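Local structure of surface protein VspA (Borrelia turicatae, 1YJG) at residues A9-V14 and L68-I74; D25-I31 and A113-I119; K81-V85 and A138-L142; S91-K95 and D126-L132. The protein is a variable outer-membrane lipoprotein, represented here by its helical-bundle core, whose expression switching with related antigens is probably a means of evading host immune responses. All coordinates share one frame; numbering follows the deposited sequence.

Contact 1 of 4, residues A9-V14 and L68-I74; sequences AFAKSV and LEKKVGI
F10 and L68 make the heart of a mostly apolar contact between helix 2-28 and the stretch where helix 48-69 ends and the chain turns toward helix 76-98. With CG of F10 trans to its own N (chi1 -173°), the ring leaves the helix toward the turn, and its CE1 lies 3.6 Å from L68 CD2. I74 meets the same CD1-CE1 corner from the other side of the ring plane, its CD1 3.7 Å from F10 CD1; both methyls come in at a slant. The aliphatic part of K71 is placed differently, with CD lying at the ring edge close to its plane. On the other branch of L68, CD1 meets V14 CG2 at 3.9 Å, the two side chains at roughly a right angle, while S13 CB packs against CD2.

Toward the outside the contact turns polar. K71 reaches back over the first helix, and its NZ gives a hydrogen bond of 2.6 Å to a water. That water also bonds S13 OG at 3.0 Å and makes a weaker bond to A9 O, tying the lysine to one turn of helix 2-28. K71 to I74 form a type II beta turn; G73 sits at its third position with phi 83°, a value well suited to glycine. Before it, K71 N bonds L68 O as the helix runs out.

The other neighbours close round the same group: I82 of helix 76-98 and A146 of helix 129-155 touch F10, and V14 packs on I139 and L142 of helix 129-155.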
loop_
_atom_site.group_PDB
_atom_site.type_symbol
_atom_site.label_atom_id
_atom_site.label_comp_id
_atom_site.label_asym_id
_atom_site.label_seq_id
_atom_site.Cartn_x
_atom_site.Cartn_y
_atom_site.Cartn_z
ATOM N N ALA A 9 -2.671 -14.441 13.083
ATOM C CA ALA A 9 -2.578 -14.643 11.642
ATOM C C ALA A 9 -3.691 -13.884 10.901
ATOM O O ALA A 9 -3.441 -13.185 9.911
ATOM C CB ALA A 9 -2.622 -16.146 11.316
ATOM N N PHE A 10 -4.913 -13.997 11.406
ATOM C CA PHE A 10 -6.065 -13.332 10.807
ATOM C C PHE A 10 -5.930 -11.819 10.858
ATOM O O PHE A 10 -6.247 -11.120 9.902
ATOM C CB PHE A 10 -7.351 -13.755 11.522
ATOM C CG PHE A 10 -8.590 -13.255 10.858
ATOM C CD1 PHE A 10 -9.099 -13.903 9.735
ATOM C CD2 PHE A 10 -9.238 -12.129 11.335
ATOM C CE1 PHE A 10 -10.242 -13.418 9.100
ATOM C CE2 PHE A 10 -10.386 -11.647 10.708
ATOM C CZ PHE A 10 -10.884 -12.278 9.594
ATOM N N ALA A 11 -5.465 -11.322 11.995
ATOM C CA ALA A 11 -5.267 -9.898 12.205
ATOM C C ALA A 11 -4.194 -9.371 11.258
ATOM O O ALA A 11 -4.296 -8.250 10.776
ATOM C CB ALA A 11 -4.872 -9.632 13.639
ATOM N N LYS A 12 -3.173 -10.185 11.008
ATOM C CA LYS A 12 -2.075 -9.819 10.116
ATOM C C LYS A 12 -2.600 -9.617 8.703
ATOM O O LYS A 12 -2.173 -8.712 8.005
ATOM C CB LYS A 12 -1.030 -10.930 10.036
ATOM C CG LYS A 12 0.066 -10.890 11.070
ATOM C CD LYS A 12 0.940 -12.161 10.996
ATOM C CE LYS A 12 1.660 -12.302 9.653
ATOM N NZ LYS A 12 2.413 -13.594 9.514
ATOM N N SER A 13 -3.501 -10.506 8.294
ATOM C CA SER A 13 -4.104 -10.482 6.975
ATOM C C SER A 13 -5.010 -9.293 6.795
ATOM O O SER A 13 -5.032 -8.685 5.725
ATOM C CB SER A 13 -4.898 -11.769 6.730
ATOM O OG SER A 13 -4.021 -12.867 6.538
ATOM N N VAL A 14 -5.773 -8.975 7.835
ATOM C CA VAL A 14 -6.690 -7.851 7.803
ATOM C C VAL A 14 -5.892 -6.544 7.829
ATOM O O VAL A 14 -6.221 -5.600 7.108
ATOM C CB VAL A 14 -7.707 -7.917 8.963
ATOM C CG1 VAL A 14 -8.567 -6.651 9.018
ATOM C CG2 VAL A 14 -8.602 -9.142 8.805
ATOM N N LEU A 68 -9.361 -14.754 2.327
ATOM C CA LEU A 68 -9.803 -14.672 3.722
ATOM C C LEU A 68 -11.198 -15.266 3.952
ATOM O O LEU A 68 -11.447 -15.888 4.985
ATOM C CB LEU A 68 -9.796 -13.222 4.212
ATOM C CG LEU A 68 -8.612 -12.820 5.081
ATOM C CD1 LEU A 68 -8.912 -11.460 5.719
ATOM C CD2 LEU A 68 -8.278 -13.871 6.148
ATOM N N GLU A 69 -12.092 -15.048 2.992
ATOM C CA GLU A 69 -13.466 -15.554 3.040
ATOM C C GLU A 69 -13.525 -17.082 3.127
ATOM O O GLU A 69 -14.480 -17.630 3.669
ATOM C CB GLU A 69 -14.216 -15.173 1.765
ATOM C CG GLU A 69 -14.834 -13.799 1.745
ATOM C CD GLU A 69 -15.575 -13.532 0.451
ATOM O OE1 GLU A 69 -16.273 -12.483 0.359
ATOM O OE2 GLU A 69 -15.455 -14.365 -0.482
ATOM N N LYS A 70 -12.522 -17.754 2.562
ATOM C CA LYS A 70 -12.446 -19.216 2.556
ATOM C C LYS A 70 -11.685 -19.808 3.738
ATOM O O LYS A 70 -11.443 -21.017 3.772
ATOM C CB LYS A 70 -11.789 -19.684 1.252
ATOM C CG LYS A 70 -12.461 -19.152 -0.029
ATOM C CD LYS A 70 -11.454 -18.912 -1.168
ATOM C CE LYS A 70 -11.573 -19.941 -2.271
ATOM N NZ LYS A 70 -11.455 -21.343 -1.749
ATOM N N LYS A 71 -11.310 -18.982 4.713
ATOM C CA LYS A 71 -10.570 -19.491 5.873
ATOM C C LYS A 71 -11.478 -20.327 6.784
ATOM O O LYS A 71 -12.591 -19.907 7.124
ATOM C CB LYS A 71 -9.886 -18.354 6.645
ATOM C CG LYS A 71 -8.493 -18.719 7.128
ATOM C CD LYS A 71 -7.820 -17.599 7.918
ATOM C CE LYS A 71 -6.860 -18.171 8.976
ATOM N NZ LYS A 71 -5.898 -17.167 9.518
ATOM N N VAL A 72 -10.995 -21.515 7.150
ATOM C CA VAL A 72 -11.728 -22.444 8.014
ATOM C C VAL A 72 -11.649 -22.051 9.487
ATOM O O VAL A 72 -10.629 -21.534 9.947
ATOM C CB VAL A 72 -11.212 -23.918 7.867
ATOM C CG1 VAL A 72 -11.193 -24.357 6.397
ATOM C CG2 VAL A 72 -9.829 -24.108 8.512
ATOM N N GLY A 73 -12.733 -22.313 10.221
ATOM C CA GLY A 73 -12.811 -22.004 11.641
ATOM C C GLY A 73 -13.199 -20.570 11.959
ATOM O O GLY A 73 -13.306 -20.211 13.130
ATOM N N ILE A 74 -13.410 -19.755 10.925
ATOM C CA ILE A 74 -13.793 -18.343 11.082
ATOM C C ILE A 74 -15.266 -18.272 11.462
ATOM O O ILE A 74 -16.084 -19.004 10.913
ATOM C CB ILE A 74 -13.534 -17.566 9.750
ATOM C CG1 ILE A 74 -12.037 -17.516 9.433
ATOM C CG2 ILE A 74 -14.108 -16.151 9.788
ATOM C CD1 ILE A 74 -11.174 -16.871 10.491
HETATM O O HOH W 1 -5.008 -15.345 7.858
#

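Contact 2 of 4, residues D25-I31 and A113-I119; sequences DELAKAI and AKTAIDI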
loop_
_atom_site.group_PDB
_atom_site.type_symbol
_atom_site.label_atom_id
_atom_site.label_comp_id
_atom_site.label_asym_id
_atom_site.label_seq_id
_atom_site.Cartn_x
_atom_site.Cartn_y
_atom_site.Cartn_z
ATOM N N ASP A 25 -4.905 6.668 -0.299
ATOM C CA ASP A 25 -4.890 8.086 0.104
ATOM C C ASP A 25 -3.512 8.679 -0.247
ATOM O O ASP A 25 -3.397 9.867 -0.519
ATOM C CB ASP A 25 -5.119 8.280 1.604
ATOM C CG ASP A 25 -6.451 7.748 2.084
ATOM O OD1 ASP A 25 -7.394 7.619 1.267
ATOM O OD2 ASP A 25 -6.628 7.412 3.281
ATOM N N GLU A 26 -2.463 7.849 -0.192
ATOM C CA GLU A 26 -1.107 8.303 -0.526
ATOM C C GLU A 26 -0.970 8.488 -2.048
ATOM O O GLU A 26 -0.186 9.316 -2.493
ATOM C CB GLU A 26 -0.023 7.352 0.007
ATOM C CG GLU A 26 -0.075 7.037 1.511
ATOM C CD GLU A 26 0.009 8.249 2.434
ATOM O OE1 GLU A 26 -0.265 8.077 3.640
ATOM O OE2 GLU A 26 0.366 9.365 1.989
ATOM N N LEU A 27 -1.729 7.716 -2.827
ATOM C CA LEU A 27 -1.711 7.804 -4.285
ATOM C C LEU A 27 -2.465 9.046 -4.738
ATOM O O LEU A 27 -2.115 9.662 -5.763
ATOM C CB LEU A 27 -2.352 6.564 -4.916
ATOM C CG LEU A 27 -1.665 5.220 -4.672
ATOM C CD1 LEU A 27 -2.439 4.120 -5.376
ATOM C CD2 LEU A 27 -0.199 5.221 -5.130
ATOM N N ALA A 28 -3.505 9.403 -3.984
ATOM C CA ALA A 28 -4.319 10.578 -4.283
ATOM C C ALA A 28 -3.506 11.858 -4.094
ATOM O O ALA A 28 -3.793 12.864 -4.721
ATOM C CB ALA A 28 -5.564 10.609 -3.416
ATOM N N LYS A 29 -2.496 11.823 -3.224
ATOM C CA LYS A 29 -1.633 12.987 -2.997
ATOM C C LYS A 29 -0.699 13.205 -4.206
ATOM O O LYS A 29 -0.036 14.233 -4.301
ATOM C CB LYS A 29 -0.768 12.795 -1.747
ATOM C CG LYS A 29 -1.507 12.885 -0.426
ATOM C CD LYS A 29 -0.628 12.346 0.704
ATOM C CE LYS A 29 -1.437 11.987 1.944
ATOM N NZ LYS A 29 -0.555 11.588 3.075
ATOM N N ALA A 30 -0.613 12.211 -5.092
ATOM C CA ALA A 30 0.231 12.278 -6.290
ATOM C C ALA A 30 -0.521 12.741 -7.536
ATOM O O ALA A 30 0.080 12.888 -8.601
ATOM C CB ALA A 30 0.862 10.936 -6.561
ATOM N N ILE A 31 -1.833 12.925 -7.414
ATOM C CA ILE A 31 -2.638 13.373 -8.538
ATOM C C ILE A 31 -2.160 14.762 -8.967
ATOM O O ILE A 31 -2.018 15.666 -8.141
ATOM C CB ILE A 31 -4.136 13.420 -8.153
ATOM C CG1 ILE A 31 -4.688 12.002 -7.959
ATOM C CG2 ILE A 31 -4.953 14.183 -9.216
ATOM C CD1 ILE A 31 -6.128 11.964 -7.417
ATOM N N ALA A 113 -9.677 12.452 -11.684
ATOM C CA ALA A 113 -8.873 11.450 -10.998
ATOM C C ALA A 113 -9.378 11.394 -9.557
ATOM O O ALA A 113 -9.445 10.336 -8.967
ATOM C CB ALA A 113 -7.407 11.801 -11.033
ATOM N N LYS A 114 -9.769 12.546 -9.020
ATOM C CA LYS A 114 -10.272 12.639 -7.662
ATOM C C LYS A 114 -11.619 11.930 -7.496
ATOM O O LYS A 114 -11.883 11.356 -6.436
ATOM C CB LYS A 114 -10.341 14.095 -7.220
ATOM C CG LYS A 114 -8.967 14.674 -6.951
ATOM C CD LYS A 114 -9.007 16.181 -6.810
ATOM C CE LYS A 114 -7.687 16.701 -6.236
ATOM N NZ LYS A 114 -7.176 17.890 -6.954
ATOM N N THR A 115 -12.462 11.949 -8.532
ATOM C CA THR A 115 -13.762 11.269 -8.453
ATOM C C THR A 115 -13.563 9.755 -8.399
ATOM O O THR A 115 -14.502 9.010 -8.133
ATOM C CB THR A 115 -14.697 11.599 -9.635
ATOM O OG1 THR A 115 -14.183 11.031 -10.848
ATOM C CG2 THR A 115 -14.793 13.120 -9.884
ATOM N N ALA A 116 -12.349 9.298 -8.679
ATOM C CA ALA A 116 -12.056 7.878 -8.638
ATOM C C ALA A 116 -11.358 7.417 -7.364
ATOM O O ALA A 116 -11.830 6.472 -6.735
ATOM C CB ALA A 116 -11.234 7.459 -9.866
ATOM N N ILE A 117 -10.273 8.094 -6.965
ATOM C CA ILE A 117 -9.479 7.701 -5.779
ATOM C C ILE A 117 -9.205 8.698 -4.644
ATOM O O ILE A 117 -8.345 8.420 -3.792
ATOM C CB ILE A 117 -8.094 7.189 -6.280
ATOM C CG1 ILE A 117 -7.201 8.357 -6.742
ATOM C CG2 ILE A 117 -8.265 6.198 -7.422
ATOM C CD1 ILE A 117 -5.797 7.937 -7.177
ATOM N N ASP A 118 -9.898 9.832 -4.615
ATOM C CA ASP A 118 -9.698 10.843 -3.569
ATOM C C ASP A 118 -10.953 10.961 -2.696
ATOM O O ASP A 118 -11.907 11.619 -3.064
ATOM C CB ASP A 118 -9.322 12.202 -4.198
ATOM C CG ASP A 118 -8.675 13.159 -3.191
ATOM O OD1 ASP A 118 -7.837 13.982 -3.589
ATOM O OD2 ASP A 118 -8.934 13.158 -1.979
ATOM N N ILE A 119 -10.932 10.317 -1.534
ATOM C CA ILE A 119 -12.069 10.323 -0.618
ATOM C C ILE A 119 -12.242 11.635 0.140
ATOM O O ILE A 119 -13.337 11.948 0.585
ATOM C CB ILE A 119 -11.971 9.144 0.414
ATOM C CG1 ILE A 119 -10.841 9.366 1.423
ATOM C CG2 ILE A 119 -11.800 7.785 -0.279
ATOM C CD1 ILE A 119 -10.976 8.489 2.674
HETATM O O HOH W 2 -8.220 8.786 -1.082
#
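I31 and I117 meet where two helices of the bundle end, helix 2-28 running out into the type I beta turn A28-I31 and helix 110-117 giving way to loop. The two isoleucine chains lie side by side, pointing opposite ways, and I31 CD1 sits in a notch on the short helix, 3.8 Å from both A113 CB and I117 CG1. K114 CG flanks it at 4.0 Å. I117 holds CG1 between its backbone N and carbonyl carbon (chi1 74°), which sends CD1 across toward L27 and A28. The backbones come near at A28, whose methyl lies 3.6 Å from I117 O and also rests against the D118 carboxylate carbon.

A water does the polar work on one side. It donates to D25 OD1 and to I117 O, 2.7 Å each, and accepts from I119 N at 3.1 Å, so two backbone groups of the turn-off from the short helix share one link to the aspartate. The same D25 oxygen touches I119 CG1 at 3.9 Å, packing the carboxylate on an aliphatic chain.

Helix 48-69 closes the apolar side through L50 on I31 and I51 on A113 and I117, and I119 leans on L132 and I133 of helix 129-155. From outside, S56 of the second subunit hydrogen-bonds E26 O, and G53 of that subunit packs on L27 and A30.

Contact 3 of 4, residues K81-V85 and A138-L142; sequences KITTV and AIDAL
V85 turns CG1 trans to its N (chi1 -166°), which lays CG2 on the N side, facing helix 129-155, while L142, with CG trans to N (chi1 -179°), swings both of its methyls across to helix 76-98. The two chains meet at about a right angle, V85 CG2 standing 3.8 Å from L142 CD2. The same L142 methyl reaches I82 CG1 at 3.7 Å, and its sister CD1 lies against K81 CB as well as I82, so one leucine touches three residues of the facing helix. The other V85 methyl, CG1, turns to I139 and touches its CD1.

This is antiparallel helix packing inside the helical bundle: the short axes run at 156° and approach to 8.7 Å. At A138 the two helices come close. Its methyl lies 3.8 Å from V85 CA, nearly against the backbone, and V85 CG2 in return lies 3.6 Å from A138 O.

On the K81 side of this seam a water donates to K81 O and A138 O, 2.7 Å to each. Both carbonyls already accept their helical bonds, from V85 N and L142 N, so the water joins the two backbones without breaking either helix. The K81 amine leads away to a salt bridge with D77. L65 of helix 48-69 packs on V85, and V17 of helix 2-28 on I139.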
loop_
_atom_site.group_PDB
_atom_site.type_symbol
_atom_site.label_atom_id
_atom_site.label_comp_id
_atom_site.label_asym_id
_atom_site.label_seq_id
_atom_site.Cartn_x
_atom_site.Cartn_y
_atom_site.Cartn_z
ATOM N N LYS A 81 -18.399 -9.737 7.912
ATOM C CA LYS A 81 -17.735 -8.446 7.910
ATOM C C LYS A 81 -16.718 -8.422 6.767
ATOM O O LYS A 81 -16.505 -7.373 6.151
ATOM C CB LYS A 81 -17.066 -8.170 9.248
ATOM C CG LYS A 81 -18.026 -7.756 10.331
ATOM C CD LYS A 81 -17.331 -7.673 11.684
ATOM C CE LYS A 81 -18.161 -6.876 12.690
ATOM N NZ LYS A 81 -19.308 -7.691 13.192
ATOM N N ILE A 82 -16.114 -9.578 6.479
ATOM C CA ILE A 82 -15.140 -9.707 5.392
ATOM C C ILE A 82 -15.871 -9.532 4.082
ATOM O O ILE A 82 -15.334 -8.939 3.167
ATOM C CB ILE A 82 -14.476 -11.108 5.362
ATOM C CG1 ILE A 82 -13.533 -11.309 6.536
ATOM C CG2 ILE A 82 -13.685 -11.329 4.025
ATOM C CD1 ILE A 82 -13.090 -12.814 6.706
ATOM N N THR A 83 -17.078 -10.095 3.985
ATOM C CA THR A 83 -17.889 -10.007 2.768
ATOM C C THR A 83 -18.265 -8.566 2.479
ATOM O O THR A 83 -18.259 -8.155 1.326
ATOM C CB THR A 83 -19.145 -10.908 2.872
ATOM O OG1 THR A 83 -18.742 -12.278 2.881
ATOM C CG2 THR A 83 -20.020 -10.809 1.616
ATOM N N THR A 84 -18.581 -7.804 3.529
ATOM C CA THR A 84 -18.923 -6.401 3.376
ATOM C C THR A 84 -17.710 -5.675 2.781
ATOM O O THR A 84 -17.865 -4.802 1.909
ATOM C CB THR A 84 -19.330 -5.797 4.718
ATOM O OG1 THR A 84 -20.547 -6.415 5.144
ATOM C CG2 THR A 84 -19.684 -4.303 4.595
ATOM N N VAL A 85 -16.504 -6.051 3.218
ATOM C CA VAL A 85 -15.292 -5.421 2.677
ATOM C C VAL A 85 -15.111 -5.828 1.219
ATOM O O VAL A 85 -14.878 -4.972 0.374
ATOM C CB VAL A 85 -13.976 -5.776 3.421
ATOM C CG1 VAL A 85 -12.869 -4.809 2.987
ATOM C CG2 VAL A 85 -14.138 -5.749 4.948
ATOM N N ALA A 138 -15.730 -0.169 5.722
ATOM C CA ALA A 138 -15.807 -1.611 5.897
ATOM C C ALA A 138 -14.546 -2.240 6.466
ATOM O O ALA A 138 -14.623 -3.122 7.327
ATOM C CB ALA A 138 -16.165 -2.262 4.567
ATOM N N ILE A 139 -13.384 -1.807 5.977
ATOM C CA ILE A 139 -12.113 -2.361 6.444
ATOM C C ILE A 139 -11.785 -1.907 7.870
ATOM O O ILE A 139 -11.149 -2.650 8.628
ATOM C CB ILE A 139 -10.947 -2.059 5.433
ATOM C CG1 ILE A 139 -9.730 -2.943 5.718
ATOM C CG2 ILE A 139 -10.539 -0.586 5.461
ATOM C CD1 ILE A 139 -10.030 -4.428 5.884
ATOM N N ASP A 140 -12.210 -0.693 8.230
ATOM C CA ASP A 140 -11.967 -0.168 9.573
ATOM C C ASP A 140 -12.694 -1.076 10.535
ATOM O O ASP A 140 -12.166 -1.416 11.580
ATOM C CB ASP A 140 -12.542 1.254 9.781
ATOM C CG ASP A 140 -11.687 2.355 9.178
ATOM O OD1 ASP A 140 -10.503 2.133 8.854
ATOM O OD2 ASP A 140 -12.140 3.505 8.991
ATOM N N ALA A 141 -13.918 -1.465 10.176
ATOM C CA ALA A 141 -14.726 -2.336 11.032
ATOM C C ALA A 141 -14.109 -3.717 11.167
ATOM O O ALA A 141 -14.062 -4.281 12.267
ATOM C CB ALA A 141 -16.171 -2.436 10.503
ATOM N N LEU A 142 -13.628 -4.273 10.058
ATOM C CA LEU A 142 -13.024 -5.595 10.114
ATOM C C LEU A 142 -11.731 -5.587 10.917
ATOM O O LEU A 142 -11.440 -6.566 11.605
ATOM C CB LEU A 142 -12.787 -6.164 8.708
ATOM C CG LEU A 142 -12.176 -7.572 8.637
ATOM C CD1 LEU A 142 -13.042 -8.589 9.352
ATOM C CD2 LEU A 142 -11.977 -7.975 7.195
HETATM O O HOH W 3 -16.528 -5.072 7.594
#

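Contact 4 of 4, residues S91-K95 and D126-L132; sequences SFLTK and DKGAEEL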
loop_
_atom_site.group_PDB
_atom_site.type_symbol
_atom_site.label_atom_id
_atom_site.label_comp_id
_atom_site.label_asym_id
_atom_site.label_seq_id
_atom_site.Cartn_x
_atom_site.Cartn_y
_atom_site.Cartn_z
ATOM N N SER A 91 -17.038 -3.612 -5.942
ATOM C CA SER A 91 -17.797 -2.453 -6.430
ATOM C C SER A 91 -16.883 -1.401 -7.034
ATOM O O SER A 91 -17.170 -0.839 -8.094
ATOM C CB SER A 91 -18.596 -1.823 -5.290
ATOM O OG SER A 91 -19.881 -2.401 -5.216
ATOM N N PHE A 92 -15.787 -1.117 -6.344
ATOM C CA PHE A 92 -14.823 -0.139 -6.824
ATOM C C PHE A 92 -14.282 -0.557 -8.191
ATOM O O PHE A 92 -14.227 0.246 -9.116
ATOM C CB PHE A 92 -13.640 0.001 -5.853
ATOM C CG PHE A 92 -12.558 0.896 -6.372
ATOM C CD1 PHE A 92 -12.632 2.270 -6.173
ATOM C CD2 PHE A 92 -11.511 0.381 -7.118
ATOM C CE1 PHE A 92 -11.658 3.109 -6.671
ATOM C CE2 PHE A 92 -10.531 1.219 -7.629
ATOM C CZ PHE A 92 -10.600 2.578 -7.404
ATOM N N LEU A 93 -13.881 -1.818 -8.309
ATOM C CA LEU A 93 -13.329 -2.343 -9.563
ATOM C C LEU A 93 -14.335 -2.321 -10.720
ATOM O O LEU A 93 -13.995 -1.923 -11.825
ATOM C CB LEU A 93 -12.794 -3.769 -9.364
ATOM C CG LEU A 93 -11.694 -3.946 -8.318
ATOM C CD1 LEU A 93 -11.405 -5.439 -8.111
ATOM C CD2 LEU A 93 -10.430 -3.205 -8.713
ATOM N N THR A 94 -15.570 -2.737 -10.453
ATOM C CA THR A 94 -16.624 -2.761 -11.460
ATOM C C THR A 94 -16.949 -1.332 -11.929
ATOM O O THR A 94 -17.112 -1.078 -13.126
ATOM C CB THR A 94 -17.898 -3.432 -10.870
ATOM O OG1 THR A 94 -17.661 -4.819 -10.642
ATOM C CG2 THR A 94 -19.051 -3.439 -11.863
ATOM N N LYS A 95 -17.036 -0.409 -10.978
ATOM C CA LYS A 95 -17.338 0.982 -11.280
ATOM C C LYS A 95 -16.229 1.618 -12.125
ATOM O O LYS A 95 -16.500 2.303 -13.111
ATOM C CB LYS A 95 -17.574 1.768 -9.974
ATOM C CG LYS A 95 -17.721 3.284 -10.138
ATOM C CD LYS A 95 -18.769 3.699 -11.189
ATOM C CE LYS A 95 -20.201 3.383 -10.759
ATOM N NZ LYS A 95 -20.718 4.332 -9.738
ATOM N N ASP A 126 -18.224 10.111 -8.292
ATOM C CA ASP A 126 -18.920 9.240 -9.241
ATOM C C ASP A 126 -18.132 8.275 -10.128
ATOM O O ASP A 126 -18.740 7.598 -10.951
ATOM C CB ASP A 126 -19.851 10.100 -10.110
ATOM C CG ASP A 126 -19.109 10.870 -11.173
ATOM O OD1 ASP A 126 -18.220 11.676 -10.828
ATOM O OD2 ASP A 126 -19.343 10.718 -12.383
ATOM N N LYS A 127 -16.814 8.193 -9.966
ATOM C CA LYS A 127 -15.990 7.277 -10.766
ATOM C C LYS A 127 -15.162 6.307 -9.889
ATOM O O LYS A 127 -14.052 5.915 -10.253
ATOM C CB LYS A 127 -15.088 8.048 -11.735
ATOM C CG LYS A 127 -15.838 9.045 -12.628
ATOM C CD LYS A 127 -14.924 9.691 -13.679
ATOM C CE LYS A 127 -15.483 11.019 -14.174
ATOM N NZ LYS A 127 -15.397 12.101 -13.146
ATOM N N GLY A 128 -15.707 5.935 -8.730
ATOM C CA GLY A 128 -15.055 5.016 -7.809
ATOM C C GLY A 128 -14.769 5.511 -6.400
ATOM O O GLY A 128 -14.653 4.711 -5.491
ATOM N N ALA A 129 -14.654 6.817 -6.199
ATOM C CA ALA A 129 -14.357 7.353 -4.863
ATOM C C ALA A 129 -15.434 7.017 -3.806
ATOM O O ALA A 129 -15.106 6.769 -2.646
ATOM C CB ALA A 129 -14.065 8.845 -4.929
ATOM N N GLU A 130 -16.704 6.994 -4.209
ATOM C CA GLU A 130 -17.785 6.666 -3.285
ATOM C C GLU A 130 -17.600 5.240 -2.791
ATOM O O GLU A 130 -17.735 4.971 -1.607
ATOM C CB GLU A 130 -19.144 6.793 -3.967
ATOM C CG GLU A 130 -20.335 6.359 -3.119
ATOM C CD GLU A 130 -20.641 7.299 -1.952
ATOM O OE1 GLU A 130 -21.630 7.040 -1.236
ATOM O OE2 GLU A 130 -19.911 8.296 -1.740
ATOM N N GLU A 131 -17.267 4.341 -3.718
ATOM C CA GLU A 131 -17.061 2.934 -3.408
ATOM C C GLU A 131 -15.833 2.768 -2.497
ATOM O O GLU A 131 -15.797 1.892 -1.636
ATOM C CB GLU A 131 -16.905 2.115 -4.701
ATOM C CG GLU A 131 -18.180 1.943 -5.542
ATOM C CD GLU A 131 -18.533 3.146 -6.427
ATOM O OE1 GLU A 131 -17.751 4.117 -6.496
ATOM O OE2 GLU A 131 -19.609 3.125 -7.074
ATOM N N LEU A 132 -14.829 3.609 -2.718
ATOM C CA LEU A 132 -13.592 3.599 -1.954
ATOM C C LEU A 132 -13.860 4.036 -0.525
ATOM O O LEU A 132 -13.228 3.518 0.407
ATOM C CB LEU A 132 -12.551 4.485 -2.623
ATOM C CG LEU A 132 -11.173 4.556 -1.975
ATOM C CD1 LEU A 132 -10.540 3.159 -1.872
ATOM C CD2 LEU A 132 -10.307 5.513 -2.771
HETATM O O HOH W 4 -21.349 6.506 -11.208
#
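F92 and E131 bring the backbones together, their CA atoms 5.1 Å apart, where helix 76-98 passes the loop 126-128 and the first turn of helix 129-155. G128 is the N-cap of that second helix, and its phi of 121° is one that glycine takes easily. The F92 ring is directed at this start: G128 O lies at the ring edge near its plane, 3.2 Å from CD1, while also accepting the L132 N bond of the helix. L132 CB touches the ring from an oblique direction.

E131 and K95 form the salt bridge that joins the two segments. E131 bends at chi2 (80°), curling its carboxylate back over the helix 76-98 surface with CG 3.8 Å from S91 CB. K95 folds at three successive torsions and comes across it at about a right angle. NZ bonds OE2 at 3.1 Å on the syn side, 19° out of the carboxylate plane. The lysine's CG meanwhile lies 3.6 Å from G128 N, beside the N-cap residue. From NZ a 2.7 Å hydrogen bond goes on to a water, which donates to D126 O at 2.8 Å, so the amine is held to both the helix and the loop before it.

Beyond the pair, helix 48-69 backs F92 with I58, K99 touches D126 and K127, and K127 is anchored by D112 and T115 of the helix 110-117 region.

In the fold
Contact 3 is the buried one, a helix-to-helix seam of aliphatic side chains; contacts 1, 2 and 4 are partly buried and lie where helices begin or end. Contacts 3 and 4 join the same two helices, 76-98 and 129-155, but contact 4 adds a salt bridge across its segments, which the others lack. Each contact has one bridging water. Contacts 1 and 2 both use helix 2-28, on opposite sides of the chain centre, 29 Å between centres. Contact 1 touches contact 3 through E69, which packs on I82 and T83, while contact 2 reaches contact 4 through T115, which is probably hydrogen-bonded to K127 and A129.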